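Local coordinates for MexT protein (Pseudomonas aeruginosa, PDB 6L33) that activates transcription of the MexEF-OprN efflux pump genes as a LysR-type regulator, seen here as its regulatory domain, which probably senses an effector, at the interface of chains A and B. Coordinates in Å, arbitrary orientation; residue numbers count along the deposited sequence, not the author numbering. Chains: chain A/B, MexT protein.

The interface of chains A and B. Residues chain A 9, 38-40; chain B 111, 113, 132-133.
A:Leu39 and B:Ala133 join the two regulatory domains edge to edge, strand 38-43 of chain A running parallel to strand 129-134 of chain B in an intermolecular beta-sheet pairing. The whole interface is two-fold symmetric, so the pairing recurs with the chains exchanged; the head-to-tail arrangement of whole domains, distinct from the parallel direction of the two edge strands, is typical of LysR-type regulators, although the crystal alone does not prove it to be the biological dimer. The register is shown by the bridges A:Leu39 with B:Leu132 and A:Val40 with B:Ala133. The pairing is supported by a backbone hydrogen bond from B:Ala133 N to A:Leu39 O, 2.9 Å long and nearly straight, with 163° at the hydrogen.

Side chains pack on both faces of the joined strands. On one face A:Leu39 and B:Leu132 lie alongside each other, pointing the same way, with A:Leu39 CB 3.8 Å from B:Leu132 CD1. Both have CG anti to the backbone N (chi1 -179° and -176°) and nearly equal second torsions, which gives the two branched ends the same orientation.

On the opposite face B:Leu113, from a loop, inserts its branched end among three valines and buries 46 Å² against chain A. The leucine side chain slants across A:Val40 and A:Val38, its CD2 methyl 3.7 Å from A:Val40 CG2 and 3.8 Å from A:Val38 CG1. The other branch meets A:Val9 of the neighbouring strand 9-14 tip to tip, B:Leu113 CD1 standing 3.9 Å from A:Val9 CG2. A:Val40 uses its two methyls separately: while CG2 faces the leucine, CG1, anti to the backbone N, turns to the loop backbone and rests 3.7 Å from B:Gly111 CA.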
# COMPACT_ATOMS: atom_id res chain seq x y z
N VAL A 9 10.38 20.53 -3.08
CA VAL A 9 9.84 19.19 -3.27
C VAL A 9 10.73 18.20 -2.53
O VAL A 9 11.95 18.20 -2.72
CB VAL A 9 9.75 18.84 -4.77
CG1 VAL A 9 9.38 17.37 -4.95
CG2 VAL A 9 8.75 19.74 -5.47
N VAL A 38 6.03 20.51 -1.05
CA VAL A 38 5.45 19.46 -1.86
C VAL A 38 6.11 18.15 -1.47
O VAL A 38 7.35 18.06 -1.44
CB VAL A 38 5.64 19.75 -3.36
CG1 VAL A 38 4.93 18.70 -4.20
CG2 VAL A 38 5.14 21.16 -3.69
N LEU A 39 5.31 17.13 -1.18
CA LEU A 39 5.82 15.85 -0.71
C LEU A 39 5.49 14.75 -1.71
O LEU A 39 4.33 14.60 -2.11
CB LEU A 39 5.23 15.49 0.66
CG LEU A 39 5.71 14.17 1.27
CD1 LEU A 39 7.15 14.30 1.76
CD2 LEU A 39 4.80 13.72 2.40
N VAL A 40 6.50 13.99 -2.10
CA VAL A 40 6.33 12.79 -2.91
C VAL A 40 6.65 11.59 -2.04
O VAL A 40 7.74 11.52 -1.45
CB VAL A 40 7.22 12.83 -4.17
CG1 VAL A 40 7.09 11.53 -4.95
CG2 VAL A 40 6.87 14.02 -5.04
N GLY B 111 6.17 8.30 -8.56
CA GLY B 111 6.76 9.54 -8.08
C GLY B 111 6.64 10.74 -8.98
O GLY B 111 7.28 11.76 -8.71
N LEU B 113 4.99 14.12 -10.35
CA LEU B 113 4.16 15.17 -9.78
C LEU B 113 3.06 15.63 -10.73
O LEU B 113 2.26 16.49 -10.35
CB LEU B 113 5.02 16.36 -9.37
CG LEU B 113 5.59 16.24 -7.95
CD1 LEU B 113 6.46 17.44 -7.61
CD2 LEU B 113 4.46 16.09 -6.94
N LEU B 132 1.03 16.90 -3.18
CA LEU B 132 1.23 15.61 -2.55
C LEU B 132 1.06 14.52 -3.59
O LEU B 132 0.07 14.50 -4.32
CB LEU B 132 0.23 15.40 -1.40
CG LEU B 132 0.41 14.12 -0.59
CD1 LEU B 132 1.65 14.22 0.28
CD2 LEU B 132 -0.83 13.84 0.24
N ALA B 133 2.04 13.62 -3.65
CA ALA B 133 1.96 12.43 -4.49
C ALA B 133 2.07 11.22 -3.58
O ALA B 133 3.05 11.08 -2.85
CB ALA B 133 3.06 12.43 -5.55